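Local atomic coordinates of probable glutamine-binding lipoprotein GlnH (GLNBP) (Mycobacterium tuberculosis, PDB entry 6H20), a protein that binds amino acids, with a reported specificity for aspartate, as a solute-binding lipoprotein and probably helps regulate protein kinase G and glutamate metabolism. Residues Ser207-Ile212 against Ala231-Gly236. Sequence-based numbering, arbitrary orientation.
Sequences STDDTI and ADQPYG. With ASN (asparagine), chain B.
With CG anti to the carbonyl carbon in both Asp-209 (chi1 -52°) and Tyr-235, carboxylate and phenol reach for each other tip to tip in the amino-acid pocket of this type 2 periplasmic-binding-protein fold (solute-binding protein family 3). Asp-209 occupies the N-cap position of helix 210-219, but its carboxylate makes no capping bond and turns instead to the ligand and to strand 232-240. Tyr-235 OH donates to Asp-209 OD2 over 2.6 Å, using the anti lone pair of OD2; OD2 itself lies at the edge of the Tyr-235 ring, near the ring plane. The carboxylate is twisted 40° from the ring. In Thr-211, OG1 sits between the backbone N and the carbonyl carbon (chi1 42°), from where it donates to Tyr-235 OH, also at 2.6 Å. The phenol oxygen, gripped as acceptor and donor, thus hands a hydrogen-bond chain on to OD2, which also accepts from the amino group of the bound asparagine (ASN N to Asp-209 OD2, 2.8 Å). The positive charge expected on that amino group probably favours an ionised Asp-209. Gln-233, bent at chi2, crosses Asp-209 at about a right angle, while its OE1 is held by Ser-123 and Thr-171. On the ligand's side-chain end, Ile-212 CD1 lies 3.9 Å from ASN ND2. Against the carboxylate, the aliphatic part of Gln-233 brings CG to 3.3 Å from Asp-209 OD1.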
ATOM      1  N   SER A 207     -11.493   3.136  -7.787  1.00 14.77           N
ATOM      2  CA  SER A 207     -11.350   3.927  -6.570  1.00 13.78           C
ATOM      3  C   SER A 207     -10.366   3.258  -5.627  1.00 14.34           C
ATOM      4  O   SER A 207     -10.605   2.134  -5.169  1.00 15.47           O
ATOM      5  CB  SER A 207     -12.689   4.157  -5.864  1.00 13.98           C
ATOM      6  OG  SER A 207     -12.503   4.983  -4.717  1.00 15.19           O
ATOM      7  N   THR A 208      -9.273   3.954  -5.326  1.00 13.73           N
ATOM      8  CA  THR A 208      -8.289   3.489  -4.343  1.00 13.31           C
ATOM      9  C   THR A 208      -7.396   4.671  -3.985  1.00 13.35           C
ATOM     10  O   THR A 208      -7.676   5.817  -4.369  1.00 13.56           O
ATOM     11  CB  THR A 208      -7.504   2.259  -4.831  1.00 11.87           C
ATOM     12  OG1 THR A 208      -6.697   1.754  -3.762  1.00 13.78           O
ATOM     13  CG2 THR A 208      -6.566   2.566  -5.992  1.00 14.11           C
ATOM     14  N   ASP A 209      -6.315   4.383  -3.259  1.00 14.52           N
ATOM     15  CA  ASP A 209      -5.359   5.393  -2.828  1.00 13.08           C
ATOM     16  C   ASP A 209      -4.925   6.266  -4.000  1.00 11.85           C
ATOM     17  O   ASP A 209      -4.589   5.757  -5.071  1.00 13.46           O
ATOM     18  CB  ASP A 209      -4.096   4.692  -2.315  1.00 15.13           C
ATOM     19  CG  ASP A 209      -4.357   3.618  -1.266  1.00 15.23           C
ATOM     20  OD1 ASP A 209      -5.506   3.390  -0.821  1.00 13.97           O
ATOM     21  OD2 ASP A 209      -3.351   2.986  -0.897  1.00 15.56           O
ATOM     22  N   ASP A 210      -4.868   7.586  -3.770  1.00 12.97           N
ATOM     23  CA  ASP A 210      -4.464   8.494  -4.844  1.00 14.31           C
ATOM     24  C   ASP A 210      -3.053   8.207  -5.354  1.00 14.76           C
ATOM     25  O   ASP A 210      -2.771   8.401  -6.545  1.00 15.21           O
ATOM     26  CB  ASP A 210      -4.662   9.968  -4.449  1.00 14.39           C
ATOM     27  CG  ASP A 210      -3.932  10.392  -3.163  1.00 17.59           C
ATOM     28  OD1 ASP A 210      -3.307   9.586  -2.441  1.00 15.53           O
ATOM     29  OD2 ASP A 210      -4.004  11.612  -2.875  1.00 20.94           O
ATOM     30  N   THR A 211      -2.173   7.715  -4.480  1.00 14.82           N
ATOM     31  CA  THR A 211      -0.839   7.261  -4.872  1.00 13.50           C
ATOM     32  C   THR A 211      -0.908   6.162  -5.933  1.00 14.74           C
ATOM     33  O   THR A 211      -0.236   6.240  -6.971  1.00 16.10           O
ATOM     34  CB  THR A 211      -0.151   6.695  -3.629  1.00 13.98           C
ATOM     35  OG1 THR A 211      -1.106   5.906  -2.911  1.00 13.14           O
ATOM     36  CG2 THR A 211       0.351   7.829  -2.717  1.00 15.58           C
ATOM     37  N   ILE A 212      -1.679   5.103  -5.663  1.00 14.18           N
ATOM     38  CA  ILE A 212      -1.844   4.005  -6.623  1.00 12.90           C
ATOM     39  C   ILE A 212      -2.480   4.521  -7.907  1.00 13.78           C
ATOM     40  O   ILE A 212      -2.053   4.178  -9.027  1.00 14.38           O
ATOM     41  CB  ILE A 212      -2.668   2.861  -5.993  1.00 13.59           C
ATOM     42  CG1 ILE A 212      -1.949   2.295  -4.772  1.00 15.40           C
ATOM     43  CG2 ILE A 212      -2.965   1.760  -7.045  1.00 15.06           C
ATOM     44  CD1 ILE A 212      -2.775   1.243  -4.035  1.00 15.21           C
ATOM     45  N   ALA A 231     -10.974   8.622   2.270  1.00 16.19           N
ATOM     46  CA  ALA A 231     -10.525   7.798   3.389  1.00 15.36           C
ATOM     47  C   ALA A 231      -9.012   7.820   3.486  1.00 14.67           C
ATOM     48  O   ALA A 231      -8.324   7.494   2.515  1.00 15.69           O
ATOM     49  CB  ALA A 231     -10.956   6.341   3.202  1.00 17.47           C
ATOM     50  N   ASP A 232      -8.493   8.177   4.657  1.00 16.19           N
ATOM     51  CA  ASP A 232      -7.053   8.203   4.866  1.00 14.48           C
ATOM     52  C   ASP A 232      -6.454   6.805   4.736  1.00 15.19           C
ATOM     53  O   ASP A 232      -7.062   5.801   5.126  1.00 18.09           O
ATOM     54  CB  ASP A 232      -6.776   8.714   6.280  1.00 16.88           C
ATOM     55  CG  ASP A 232      -5.306   8.830   6.572  1.00 21.26           C
ATOM     56  OD1 ASP A 232      -4.620   9.495   5.772  1.00 21.79           O
ATOM     57  OD2 ASP A 232      -4.843   8.265   7.596  1.00 23.53           O
ATOM     58  N   GLN A 233      -5.232   6.750   4.198  1.00 15.28           N
ATOM     59  CA  GLN A 233      -4.524   5.489   3.952  1.00 16.67           C
ATOM     60  C   GLN A 233      -3.088   5.648   4.420  1.00 15.86           C
ATOM     61  O   GLN A 233      -2.182   5.966   3.636  1.00 16.03           O
ATOM     62  CB  GLN A 233      -4.571   5.124   2.463  1.00 14.29           C
ATOM     63  CG  GLN A 233      -5.977   5.171   1.867  1.00 14.73           C
ATOM     64  CD  GLN A 233      -6.910   4.084   2.391  1.00 14.23           C
ATOM     65  OE1 GLN A 233      -6.477   3.001   2.788  1.00 17.01           O
ATOM     66  NE2 GLN A 233      -8.204   4.368   2.374  1.00 16.36           N
ATOM     67  N   PRO A 234      -2.834   5.447   5.709  1.00 14.76           N
ATOM     68  CA  PRO A 234      -1.463   5.586   6.222  1.00 15.43           C
ATOM     69  C   PRO A 234      -0.693   4.284   6.068  1.00 14.42           C
ATOM     70  O   PRO A 234      -1.028   3.287   6.725  1.00 16.31           O
ATOM     71  CB  PRO A 234      -1.684   5.950   7.698  1.00 15.25           C
ATOM     72  CG  PRO A 234      -3.015   5.254   8.059  1.00 15.18           C
ATOM     73  CD  PRO A 234      -3.803   5.065   6.755  1.00 14.03           C
ATOM     74  N   TYR A 235       0.325   4.269   5.209  1.00 14.13           N
ATOM     75  CA  TYR A 235       1.043   3.032   4.914  1.00 13.86           C
ATOM     76  C   TYR A 235       2.008   2.670   6.032  1.00 13.04           C
ATOM     77  O   TYR A 235       2.760   3.514   6.528  1.00 15.02           O
ATOM     78  CB  TYR A 235       1.874   3.185   3.642  1.00 14.43           C
ATOM     79  CG  TYR A 235       1.104   3.353   2.356  1.00 15.15           C
ATOM     80  CD1 TYR A 235      -0.287   3.291   2.310  1.00 14.29           C
ATOM     81  CD2 TYR A 235       1.785   3.582   1.185  1.00 16.73           C
ATOM     82  CE1 TYR A 235      -0.981   3.449   1.089  1.00 15.66           C
ATOM     83  CE2 TYR A 235       1.116   3.734  -0.021  1.00 16.21           C
ATOM     84  CZ  TYR A 235      -0.254   3.671  -0.066  1.00 15.97           C
ATOM     85  OH  TYR A 235      -0.892   3.826  -1.288  1.00 14.55           O
ATOM     86  N   GLY A 236       2.021   1.393   6.393  1.00 14.96           N
ATOM     87  CA  GLY A 236       3.002   0.882   7.324  1.00 14.79           C
ATOM     88  C   GLY A 236       3.664  -0.349   6.735  1.00 16.81           C
ATOM     89  O   GLY A 236       3.120  -1.007   5.843  1.00 15.59           O
TER
HETATM   90  N   ASN B 401      -3.757   0.841   0.776  1.00 15.01           N
HETATM   91  CA  ASN B 401      -4.966   0.061   0.514  1.00 14.26           C
HETATM   92  C   ASN B 401      -4.988  -1.154   1.424  1.00 15.65           C
HETATM   93  O   ASN B 401      -5.797  -2.078   1.219  1.00 14.72           O
HETATM   94  CB  ASN B 401      -5.036  -0.359  -0.955  1.00 15.45           C
HETATM   95  CG  ASN B 401      -3.969  -1.357  -1.330  1.00 16.10           C
HETATM   96  OD1 ASN B 401      -2.975  -1.538  -0.633  1.00 17.19           O
HETATM   97  ND2 ASN B 401      -4.192  -2.044  -2.427  1.00 15.55           N
HETATM   98  OXT ASN B 401      -4.176  -1.203   2.373  1.00 15.29           O